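Local coordinates for methylenetetrahydrofolate--tRNA-(uracil-5-)-methyltransferase TrmFO (Thermus thermophilus, PDB 3G5S), which methylates uridine 54 of tRNA at C5, using methylenetetrahydrofolate as the one-carbon donor and FAD as cofactor, at residues Y156-S161 / V306-T311. Residues are numbered along the deposited sequence; the frame is centred on the assembly and turned at random. Where two conformers were deposited one is given.
With GSH (glutathione), chain C.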
loop_
_atom_site.group_PDB
_atom_site.type_symbol
_atom_site.label_atom_id
_atom_site.label_comp_id
_atom_site.label_asym_id
_atom_site.label_seq_id
_atom_site.Cartn_x
_atom_site.Cartn_y
_atom_site.Cartn_z
ATOM N N TYR A 156 8.290 11.956 0.937
ATOM C CA TYR A 156 9.009 11.719 -0.311
ATOM C C TYR A 156 9.666 10.344 -0.367
ATOM O O TYR A 156 10.162 9.943 -1.417
ATOM C CB TYR A 156 10.067 12.799 -0.541
ATOM C CG TYR A 156 9.480 14.156 -0.839
ATOM C CD1 TYR A 156 8.913 14.431 -2.074
ATOM C CD2 TYR A 156 9.487 15.158 0.117
ATOM C CE1 TYR A 156 8.367 15.673 -2.349
ATOM C CE2 TYR A 156 8.949 16.402 -0.148
ATOM C CZ TYR A 156 8.389 16.653 -1.382
ATOM O OH TYR A 156 7.851 17.893 -1.646
ATOM N N TYR A 157 9.693 9.641 0.760
ATOM C CA TYR A 157 10.218 8.280 0.808
ATOM C C TYR A 157 9.416 7.501 1.829
ATOM O O TYR A 157 8.814 8.084 2.727
ATOM C CB TYR A 157 11.720 8.259 1.142
ATOM C CG TYR A 157 12.105 8.763 2.520
ATOM C CD1 TYR A 157 12.040 7.933 3.635
ATOM C CD2 TYR A 157 12.575 10.056 2.697
ATOM C CE1 TYR A 157 12.411 8.391 4.892
ATOM C CE2 TYR A 157 12.948 10.521 3.947
ATOM C CZ TYR A 157 12.865 9.685 5.041
ATOM O OH TYR A 157 13.238 10.145 6.286
ATOM N N ASP A 158 9.452 6.169 1.770
ATOM C CA ASP A 158 8.646 5.370 2.714
ATOM C C ASP A 158 9.326 4.847 4.001
ATOM O O ASP A 158 8.824 5.075 5.103
ATOM C CB ASP A 158 7.874 4.251 2.001
ATOM C CG ASP A 158 8.715 3.494 1.000
ATOM O OD1 ASP A 158 9.957 3.468 1.142
ATOM O OD2 ASP A 158 8.116 2.909 0.072
ATOM N N ALA A 159 10.441 4.137 3.870
ATOM C CA ALA A 159 11.175 3.664 5.044
ATOM C C ALA A 159 10.291 2.847 5.989
ATOM O O ALA A 159 10.233 3.102 7.187
ATOM C CB ALA A 159 11.814 4.833 5.787
ATOM N N ALA A 160 9.607 1.864 5.435
ATOM C CA ALA A 160 8.729 0.993 6.188
ATOM C C ALA A 160 9.502 -0.109 6.890
ATOM O O ALA A 160 10.445 -0.667 6.342
ATOM C CB ALA A 160 7.692 0.395 5.270
ATOM N N SER A 161 9.072 -0.415 8.107
ATOM C CA SER A 161 9.570 -1.589 8.792
ATOM C C SER A 161 8.587 -2.746 8.584
ATOM O O SER A 161 7.455 -2.549 8.145
ATOM C CB SER A 161 9.750 -1.301 10.274
ATOM O OG SER A 161 8.489 -1.146 10.885
ATOM N N VAL A 306 10.560 -1.776 3.434
ATOM C CA VAL A 306 11.137 -1.264 2.199
ATOM C C VAL A 306 11.681 0.139 2.424
ATOM O O VAL A 306 11.252 0.841 3.342
ATOM C CB VAL A 306 10.113 -1.201 1.050
ATOM C CG1 VAL A 306 9.613 -2.591 0.701
ATOM C CG2 VAL A 306 8.970 -0.254 1.399
HETATM N N MSE A 307 12.627 0.531 1.574
HETATM C CA MSE A 307 13.267 1.841 1.624
HETATM C C MSE A 307 13.371 2.373 0.217
HETATM O O MSE A 307 14.299 2.013 -0.500
HETATM C CB MSE A 307 14.714 1.720 2.117
HETATM C CG MSE A 307 14.918 1.329 3.560
HETATM SE SE MSE A 307 15.147 2.854 4.765
HETATM C CE MSE A 307 16.303 3.996 3.700
ATOM N N HIS A 308 12.451 3.225 -0.201
ATOM C CA HIS A 308 12.645 3.833 -1.504
ATOM C C HIS A 308 12.002 5.191 -1.672
ATOM O O HIS A 308 11.186 5.633 -0.859
ATOM C CB HIS A 308 12.247 2.896 -2.653
ATOM C CG HIS A 308 10.941 2.194 -2.453
ATOM N ND1 HIS A 308 9.736 2.858 -2.408
ATOM C CD2 HIS A 308 10.654 0.878 -2.316
ATOM C CE1 HIS A 308 8.759 1.982 -2.244
ATOM N NE2 HIS A 308 9.291 0.775 -2.176
ATOM N N ARG A 309 12.418 5.850 -2.741
ATOM C CA ARG A 309 11.809 7.081 -3.189
ATOM C C ARG A 309 10.348 6.805 -3.529
ATOM O O ARG A 309 10.045 5.925 -4.338
ATOM C CB ARG A 309 12.567 7.586 -4.412
ATOM C CG ARG A 309 11.904 8.714 -5.145
ATOM C CD ARG A 309 12.170 10.041 -4.476
ATOM N NE ARG A 309 11.589 11.110 -5.272
ATOM C CZ ARG A 309 10.338 11.535 -5.137
ATOM N NH1 ARG A 309 9.550 10.995 -4.221
ATOM N NH2 ARG A 309 9.878 12.504 -5.913
ATOM N N ASN A 310 9.449 7.557 -2.908
ATOM C CA ASN A 310 8.022 7.265 -2.986
ATOM C C ASN A 310 7.247 8.431 -2.404
ATOM O O ASN A 310 7.181 8.582 -1.191
ATOM C CB ASN A 310 7.726 5.980 -2.184
ATOM C CG ASN A 310 6.297 5.459 -2.364
ATOM O OD1 ASN A 310 6.006 4.702 -3.292
ATOM N ND2 ASN A 310 5.409 5.829 -1.444
ATOM N N THR A 311 6.667 9.263 -3.263
ATOM C CA THR A 311 5.813 10.353 -2.799
ATOM C C THR A 311 4.429 9.838 -2.451
ATOM O O THR A 311 3.784 9.169 -3.260
ATOM C CB THR A 311 5.698 11.441 -3.853
ATOM O OG1 THR A 311 6.989 12.032 -4.024
ATOM C CG2 THR A 311 4.731 12.511 -3.412
HETATM N N1 GSH C . 8.059 7.979 5.423
HETATM C CA1 GSH C . 7.430 8.939 6.312
HETATM C C1 GSH C . 8.162 10.271 6.360
HETATM O O11 GSH C . 9.227 10.481 5.484
HETATM O O12 GSH C . 7.656 11.194 6.910
HETATM C CB1 GSH C . 7.124 8.387 7.702
HETATM C CG1 GSH C . 8.249 8.399 8.731
HETATM C CD1 GSH C . 9.426 7.447 8.530
HETATM O OE1 GSH C . 9.605 6.855 7.514
HETATM N N2 GSH C . 10.315 7.271 9.644
HETATM C CA2 GSH C . 11.378 6.319 9.583
HETATM C C2 GSH C . 11.094 5.077 10.423
HETATM O O2 GSH C . 11.331 5.075 11.585
HETATM C CB2 GSH C . 12.648 7.036 10.011
HETATM S SG2 GSH C . 14.198 6.135 9.805
HETATM N N3 GSH C . 10.988 3.818 9.712
HETATM C CA3 GSH C . 10.898 2.584 10.463
HETATM C C3 GSH C . 9.540 2.343 11.107
HETATM O O31 GSH C . 9.422 1.790 12.156
HETATM O O32 GSH C . 8.483 3.038 10.554
#
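V306 and A160 meet through backbone and side chain. V306 O accepts the A160 N-H, with N and O 2.9 Å apart, but the bond is bent (130° at the hydrogen); the return bond from V306 N to A160 O is weak. Beside it, V306 CG2 packs on A160 CB at 4.1 Å. M307 is a selenomethionine. Its SE rests 4.0 Å from A159 CB. H308 N donates to D158 OD1 at 2.8 Å in one of the two conformers of D158. OD1 takes this bond on its syn side and the A159 N-H on its anti side. H308 O in turn accepts from D158 N at 3.2 Å. In the same conformer the carboxylate crowds the H308 ring too closely to be trusted, so how the two pack is doubtful. An alanine at H308 would keep the bonds made by its own backbone N and O, but losing the imidazole would probably open a gap beside D158. R309 pairs with Y157 as an antiparallel non-hydrogen-bonded pair. This extends the line of the two-stranded antiparallel sheet of 154-155 and 309-313; 156-161 lies in the loop that leads on to strand 163-165 of another sheet. This loop lines the glutathione pocket: the ligand's N1 donates to Y157 O and D158 O, its N3 to A159 O, while its O11 lies over one face of the Y157 ring. The bend of R309 at chi2 (81°) sets CD beside Y156 O, and NH1 reaches that oxygen at 3.1 Å. N310 N also donates to Y156 O, at 2.9 Å and almost straight (173°), so two donors grip this carbonyl. T311 OG1 accepts from R309 NH1 at 2.8 Å, in the guanidinium plane, and also touches Y156 CD1. The Y156 ring packs further on A142 and E143 of helix 139-149.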